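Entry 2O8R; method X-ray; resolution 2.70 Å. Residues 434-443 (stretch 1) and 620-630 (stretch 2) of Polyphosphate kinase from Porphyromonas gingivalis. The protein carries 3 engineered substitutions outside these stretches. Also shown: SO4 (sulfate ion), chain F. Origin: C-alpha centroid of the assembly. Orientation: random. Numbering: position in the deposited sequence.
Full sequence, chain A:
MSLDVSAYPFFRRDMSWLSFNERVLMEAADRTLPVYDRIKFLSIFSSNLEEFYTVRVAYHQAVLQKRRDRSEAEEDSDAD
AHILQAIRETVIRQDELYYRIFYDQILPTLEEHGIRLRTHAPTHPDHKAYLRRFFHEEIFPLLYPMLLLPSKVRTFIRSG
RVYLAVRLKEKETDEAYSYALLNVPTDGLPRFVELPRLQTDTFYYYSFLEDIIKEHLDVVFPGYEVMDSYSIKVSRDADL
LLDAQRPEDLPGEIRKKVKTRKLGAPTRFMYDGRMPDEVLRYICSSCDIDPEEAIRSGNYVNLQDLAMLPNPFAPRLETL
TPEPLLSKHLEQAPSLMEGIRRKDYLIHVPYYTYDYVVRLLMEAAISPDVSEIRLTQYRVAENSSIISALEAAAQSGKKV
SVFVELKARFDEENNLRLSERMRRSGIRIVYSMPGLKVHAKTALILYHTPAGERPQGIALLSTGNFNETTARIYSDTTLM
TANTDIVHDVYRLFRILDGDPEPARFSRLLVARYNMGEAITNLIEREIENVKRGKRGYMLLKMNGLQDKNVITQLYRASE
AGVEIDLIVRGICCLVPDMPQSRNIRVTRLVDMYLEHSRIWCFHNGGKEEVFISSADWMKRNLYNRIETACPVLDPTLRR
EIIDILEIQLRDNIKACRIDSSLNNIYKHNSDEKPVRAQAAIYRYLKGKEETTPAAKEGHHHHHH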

ATOM      1  N   PRO A 434      -0.122  15.369  23.529  1.00124.75           N
ATOM      2  CA  PRO A 434       1.165  16.076  23.655  1.00118.39           C
ATOM      3  C   PRO A 434       1.837  16.141  25.035  1.00112.54           C
ATOM      4  O   PRO A 434       1.189  16.459  26.037  1.00111.63           O
ATOM      5  CB  PRO A 434       0.813  17.485  23.167  1.00117.90           C
ATOM      6  CG  PRO A 434      -0.333  17.262  22.163  1.00118.02           C
ATOM      7  CD  PRO A 434      -0.823  15.832  22.317  1.00122.31           C
ATOM      8  N   GLY A 435       3.137  15.849  25.067  1.00100.47           N
ATOM      9  CA  GLY A 435       3.919  15.904  26.303  1.00 98.68           C
ATOM     10  C   GLY A 435       4.741  14.651  26.540  1.00 98.39           C
ATOM     11  O   GLY A 435       5.974  14.685  26.524  1.00 89.04           O
ATOM     12  N   LEU A 436       4.048  13.546  26.788  1.00 99.86           N
ATOM     13  CA  LEU A 436       4.681  12.239  26.827  1.00 96.73           C
ATOM     14  C   LEU A 436       4.143  11.389  25.677  1.00 97.62           C
ATOM     15  O   LEU A 436       2.944  11.124  25.602  1.00100.30           O
ATOM     16  CB  LEU A 436       4.484  11.557  28.192  1.00 93.33           C
ATOM     17  CG  LEU A 436       3.109  11.448  28.869  1.00 98.66           C
ATOM     18  CD1 LEU A 436       2.450  10.101  28.585  1.00 87.33           C
ATOM     19  CD2 LEU A 436       3.237  11.656  30.374  1.00 91.04           C
ATOM     20  N   LYS A 437       5.021  11.012  24.753  1.00 78.83           N
ATOM     21  CA  LYS A 437       4.645  10.033  23.751  1.00 70.51           C
ATOM     22  C   LYS A 437       5.154   8.679  24.227  1.00 72.26           C
ATOM     23  O   LYS A 437       6.276   8.572  24.719  1.00 85.25           O
ATOM     24  CB  LYS A 437       5.144  10.420  22.352  1.00 79.00           C
ATOM     25  CG  LYS A 437       6.640  10.708  22.218  1.00 98.12           C
ATOM     26  CD  LYS A 437       6.928  11.590  20.995  1.00 94.37           C
ATOM     27  CE  LYS A 437       8.337  11.381  20.421  1.00 97.07           C
ATOM     28  NZ  LYS A 437       9.436  11.921  21.266  1.00 86.21           N
ATOM     29  N   VAL A 438       4.306   7.657  24.139  1.00 76.26           N
ATOM     30  CA  VAL A 438       4.629   6.355  24.725  1.00 71.46           C
ATOM     31  C   VAL A 438       5.497   5.532  23.781  1.00 72.42           C
ATOM     32  O   VAL A 438       5.026   4.972  22.788  1.00 66.97           O
ATOM     33  CB  VAL A 438       3.360   5.569  25.138  1.00 77.56           C
ATOM     34  CG1 VAL A 438       3.712   4.185  25.679  1.00 41.09           C
ATOM     35  CG2 VAL A 438       2.574   6.350  26.172  1.00 80.52           C
ATOM     36  N   HIS A 439       6.777   5.462  24.105  1.00 70.93           N
ATOM     37  CA  HIS A 439       7.708   4.719  23.284  1.00 70.60           C
ATOM     38  C   HIS A 439       7.812   3.273  23.768  1.00 68.03           C
ATOM     39  O   HIS A 439       8.325   2.418  23.057  1.00 76.76           O
ATOM     40  CB  HIS A 439       9.067   5.417  23.280  1.00 65.99           C
ATOM     41  CG  HIS A 439      10.035   4.845  22.300  1.00 44.78           C
ATOM     42  ND1 HIS A 439      11.059   4.004  22.674  1.00 64.13           N
ATOM     43  CD2 HIS A 439      10.128   4.978  20.957  1.00 67.94           C
ATOM     44  CE1 HIS A 439      11.748   3.651  21.604  1.00 53.09           C
ATOM     45  NE2 HIS A 439      11.206   4.230  20.550  1.00 70.87           N
ATOM     46  N   ALA A 440       7.306   3.014  24.975  1.00 64.12           N
ATOM     47  CA  ALA A 440       7.294   1.676  25.581  1.00 67.03           C
ATOM     48  C   ALA A 440       6.777   0.583  24.640  1.00 66.35           C
ATOM     49  O   ALA A 440       5.837   0.796  23.879  1.00 72.70           O
ATOM     50  CB  ALA A 440       6.471   1.700  26.847  1.00 64.96           C
ATOM     51  N   LYS A 441       7.399  -0.587  24.693  1.00 72.24           N
ATOM     52  CA  LYS A 441       7.044  -1.685  23.795  1.00 61.19           C
ATOM     53  C   LYS A 441       6.538  -2.886  24.608  1.00 61.94           C
ATOM     54  O   LYS A 441       7.247  -3.881  24.766  1.00 65.72           O
ATOM     55  CB  LYS A 441       8.255  -2.097  22.949  1.00 65.01           C
ATOM     56  CG  LYS A 441       9.145  -0.958  22.432  1.00 61.94           C
ATOM     57  CD  LYS A 441       8.549  -0.339  21.191  1.00 89.94           C
ATOM     58  CE  LYS A 441       9.483   0.665  20.556  1.00 93.77           C
ATOM     59  NZ  LYS A 441       8.805   1.352  19.427  1.00 96.90           N
ATOM     60  N   THR A 442       5.313  -2.785  25.120  1.00 48.45           N
ATOM     61  CA  THR A 442       4.752  -3.807  25.993  1.00 62.19           C
ATOM     62  C   THR A 442       3.379  -4.296  25.538  1.00 62.37           C
ATOM     63  O   THR A 442       2.597  -3.536  24.974  1.00 70.27           O
ATOM     64  CB  THR A 442       4.596  -3.287  27.435  1.00 60.12           C
ATOM     65  OG1 THR A 442       3.671  -2.199  27.439  1.00 91.70           O
ATOM     66  CG2 THR A 442       5.924  -2.796  27.998  1.00 83.46           C
ATOM     67  N   ALA A 443       3.098  -5.572  25.794  1.00 61.46           N
ATOM     68  CA  ALA A 443       1.749  -6.122  25.660  1.00 48.02           C
ATOM     69  C   ALA A 443       1.344  -6.761  26.987  1.00 58.65           C
ATOM     70  O   ALA A 443       2.197  -7.080  27.822  1.00 54.61           O
ATOM     71  CB  ALA A 443       1.685  -7.132  24.537  1.00 43.45           C
ATOM     72  N   LYS A 620      18.770  12.579  25.219  1.00 82.49           N
ATOM     73  CA  LYS A 620      18.135  13.593  26.066  1.00 78.32           C
ATOM     74  C   LYS A 620      16.623  13.367  26.076  1.00 77.86           C
ATOM     75  O   LYS A 620      16.036  13.164  27.135  1.00 84.20           O
ATOM     76  CB  LYS A 620      18.449  14.990  25.544  1.00 89.78           C
ATOM     77  CG  LYS A 620      17.870  16.134  26.364  1.00 97.23           C
ATOM     78  CD  LYS A 620      18.956  16.858  27.148  1.00113.50           C
ATOM     79  CE  LYS A 620      18.991  18.352  26.802  1.00 99.39           C
ATOM     80  NZ  LYS A 620      17.633  18.975  26.782  1.00 99.51           N
ATOM     81  N   ARG A 621      16.011  13.366  24.888  1.00 78.67           N
ATOM     82  CA  ARG A 621      14.560  13.149  24.735  1.00 80.65           C
ATOM     83  C   ARG A 621      14.022  11.809  25.277  1.00 79.52           C
ATOM     84  O   ARG A 621      12.866  11.730  25.685  1.00 81.93           O
ATOM     85  CB  ARG A 621      14.108  13.369  23.276  1.00 67.39           C
ATOM     86  CG  ARG A 621      13.592  14.804  22.995  1.00 90.31           C
ATOM     87  CD  ARG A 621      12.905  14.954  21.631  1.00 93.31           C
ATOM     88  NE  ARG A 621      11.486  14.566  21.622  1.00113.73           N
ATOM     89  CZ  ARG A 621      10.461  15.421  21.554  1.00113.58           C
ATOM     90  NH1 ARG A 621      10.677  16.728  21.496  1.00121.27           N
ATOM     91  NH2 ARG A 621       9.213  14.972  21.544  1.00100.14           N
ATOM     92  N   ASN A 622      14.858  10.774  25.303  1.00 80.43           N
ATOM     93  CA  ASN A 622      14.434   9.456  25.778  1.00 75.08           C
ATOM     94  C   ASN A 622      14.190   9.360  27.287  1.00 76.72           C
ATOM     95  O   ASN A 622      13.165   8.835  27.713  1.00 75.13           O
ATOM     96  CB  ASN A 622      15.441   8.394  25.353  1.00 79.80           C
ATOM     97  CG  ASN A 622      15.395   8.108  23.871  1.00 86.00           C
ATOM     98  OD1 ASN A 622      14.855   8.887  23.090  1.00 97.01           O
ATOM     99  ND2 ASN A 622      15.973   6.985  23.472  1.00 97.82           N
ATOM    100  N   LEU A 623      15.123   9.872  28.088  1.00 82.30           N
ATOM    101  CA  LEU A 623      15.037   9.749  29.546  1.00 92.91           C
ATOM    102  C   LEU A 623      14.125  10.785  30.209  1.00 99.88           C
ATOM    103  O   LEU A 623      13.884  10.704  31.414  1.00106.73           O
ATOM    104  CB  LEU A 623      16.432   9.826  30.180  1.00 94.57           C
ATOM    105  CG  LEU A 623      17.558   8.915  29.671  1.00 94.33           C
ATOM    106  CD1 LEU A 623      18.902   9.616  29.738  1.00 65.74           C
ATOM    107  CD2 LEU A 623      17.611   7.605  30.424  1.00 70.92           C
ATOM    108  N   TYR A 624      13.627  11.751  29.435  1.00104.82           N
ATOM    109  CA  TYR A 624      12.840  12.854  30.000  1.00100.55           C
ATOM    110  C   TYR A 624      11.496  13.148  29.326  1.00 99.92           C
ATOM    111  O   TYR A 624      10.505  13.405  30.006  1.00 99.87           O
ATOM    112  CB  TYR A 624      13.689  14.123  30.073  1.00105.46           C
ATOM    113  CG  TYR A 624      14.965  13.962  30.879  1.00105.97           C
ATOM    114  CD1 TYR A 624      14.924  13.795  32.262  1.00110.43           C
ATOM    115  CD2 TYR A 624      16.210  13.974  30.256  1.00107.54           C
ATOM    116  CE1 TYR A 624      16.093  13.645  33.004  1.00111.59           C
ATOM    117  CE2 TYR A 624      17.385  13.826  30.984  1.00103.51           C
ATOM    118  CZ  TYR A 624      17.319  13.665  32.359  1.00112.85           C
ATOM    119  OH  TYR A 624      18.478  13.520  33.086  1.00107.64           O
ATOM    120  N   ASN A 625      11.458  13.111  27.997  1.00101.87           N
ATOM    121  CA  ASN A 625      10.235  13.438  27.248  1.00 96.78           C
ATOM    122  C   ASN A 625       9.248  12.283  27.065  1.00 94.53           C
ATOM    123  O   ASN A 625       8.036  12.462  27.201  1.00110.46           O
ATOM    124  CB  ASN A 625      10.585  14.016  25.876  1.00 87.55           C
ATOM    125  CG  ASN A 625      11.397  15.278  25.969  1.00 90.52           C
ATOM    126  OD1 ASN A 625      12.174  15.463  26.904  1.00 99.66           O
ATOM    127  ND2 ASN A 625      11.224  16.163  24.997  1.00114.94           N
ATOM    128  N   ARG A 626       9.771  11.107  26.742  1.00 73.74           N
ATOM    129  CA  ARG A 626       8.950   9.941  26.450  1.00 70.23           C
ATOM    130  C   ARG A 626       8.578   9.115  27.684  1.00 69.95           C
ATOM    131  O   ARG A 626       9.245   9.179  28.718  1.00 72.99           O
ATOM    132  CB  ARG A 626       9.687   9.034  25.453  1.00 63.23           C
ATOM    133  CG  ARG A 626       9.641   9.514  24.020  1.00 76.83           C
ATOM    134  CD  ARG A 626      11.002   9.880  23.497  1.00 77.21           C
ATOM    135  NE  ARG A 626      11.761   8.685  23.135  1.00104.20           N
ATOM    136  CZ  ARG A 626      11.728   8.099  21.939  1.00105.98           C
ATOM    137  NH1 ARG A 626      12.460   7.015  21.715  1.00105.97           N
ATOM    138  NH2 ARG A 626      10.972   8.592  20.967  1.00112.28           N
ATOM    139  N   ILE A 627       7.520   8.321  27.573  1.00 57.11           N
ATOM    140  CA  ILE A 627       7.379   7.218  28.506  1.00 60.82           C
ATOM    141  C   ILE A 627       7.995   5.939  27.916  1.00 66.98           C
ATOM    142  O   ILE A 627       7.598   5.458  26.847  1.00 69.59           O
ATOM    143  CB  ILE A 627       5.935   7.059  29.049  1.00 66.99           C
ATOM    144  CG1 ILE A 627       5.765   7.961  30.285  1.00 45.87           C
ATOM    145  CG2 ILE A 627       5.633   5.601  29.416  1.00 51.00           C
ATOM    146  CD1 ILE A 627       4.425   7.864  30.964  1.00 56.90           C
ATOM    147  N   GLU A 628       9.006   5.434  28.618  1.00 57.52           N
ATOM    148  CA  GLU A 628       9.785   4.278  28.186  1.00 55.79           C
ATOM    149  C   GLU A 628       9.696   3.183  29.232  1.00 51.77           C
ATOM    150  O   GLU A 628       9.217   3.410  30.342  1.00 52.46           O
ATOM    151  CB  GLU A 628      11.263   4.664  28.052  1.00 43.61           C
ATOM    152  CG  GLU A 628      11.536   5.881  27.197  1.00 48.54           C
ATOM    153  CD  GLU A 628      11.699   5.562  25.720  1.00 41.17           C
ATOM    154  OE1 GLU A 628      11.663   4.376  25.341  1.00 81.41           O
ATOM    155  OE2 GLU A 628      11.884   6.512  24.933  1.00 89.02           O
ATOM    156  N   THR A 629      10.184   1.999  28.888  1.00 45.31           N
ATOM    157  CA  THR A 629      10.311   0.930  29.874  1.00 46.54           C
ATOM    158  C   THR A 629      11.689   0.294  29.906  1.00 52.35           C
ATOM    159  O   THR A 629      12.402   0.249  28.899  1.00 49.98           O
ATOM    160  CB  THR A 629       9.290  -0.197  29.663  1.00 43.74           C
ATOM    161  OG1 THR A 629       9.356  -0.666  28.303  1.00 52.67           O
ATOM    162  CG2 THR A 629       7.901   0.288  29.992  1.00 51.12           C
ATOM    163  N   ALA A 630      12.055  -0.195  31.084  1.00 54.94           N
ATOM    164  CA  ALA A 630      13.160  -1.126  31.211  1.00 60.32           C
ATOM    165  C   ALA A 630      12.745  -2.209  32.191  1.00 65.35           C
ATOM    166  O   ALA A 630      12.043  -1.948  33.174  1.00 68.75           O
ATOM    167  CB  ALA A 630      14.421  -0.425  31.674  1.00 56.62           C
TER
HETATM  168  S   SO4 F 707      12.570   2.781  17.785  1.00 81.62           S
HETATM  169  O1  SO4 F 707      13.104   1.967  16.695  1.00 92.46           O
HETATM  170  O2  SO4 F 707      13.181   4.118  17.726  1.00 68.92           O
HETATM  171  O3  SO4 F 707      11.120   2.894  17.641  1.00102.70           O
HETATM  172  O4  SO4 F 707      12.815   2.113  19.059  1.00 68.69           O

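A short backbone contact can fix the positions from which side chains must find one another, and the meeting of residues 434-443 with 620-630 in this polyphosphate kinase is a compact example. The backbones form a single beta bridge, Val438 with Ile627. Ile627 N donates to Lys437 O (3.1 Å), while Ile627 O accepts from both His439 N (2.9 Å) and Ala440 N (3.1 Å). One carbonyl can serve two successive amides here because His439, at phi/psi -91/-14, turns the chain and brings the second N-H round to the same oxygen. Nearby, Leu436 CA makes a CA-H...O contact with Asn625 O (3.4 Å).

His439 is the centre of the side-chain chemistry. Its CA-to-CB bond points toward the other stretch, and a t chi1 with chi2 near -102° places ND1 2.8 Å from Glu628 OE1, to which it donates a hydrogen bond. Glu628 starts sideways, but two m torsions fold its carboxylate back to the ring. Its other oxygen, OE2, lies 2.8 Å from Arg626 NE in a salt bridge whose hydrogen bond is weak. Arg626 bends as well, with chi3 near 78°, and its guanidinium lies flat on the imidazole, centres 3.9 Å apart and planes at 29°. The carboxylate thus joins two groups that also stack. At the ring's far nitrogen, His439 NE2 makes a weak hydrogen bond to sulfate O3 (3.2 Å), an oxygen that Lys441 NZ also reaches weakly (3.3 Å).

Lys437 is less comfortable: extended through chi2 and chi3, it brings NZ within 3.1 Å of Arg621 NH2, a close approach of like charges.

Apolar contacts complete the packing. Leu436 CD1 meets Ile627 CD1 at 3.8 Å, the isoleucine reaching out through a t chi2, and Ala440 CB rests 3.7 Å from Thr629 CG2.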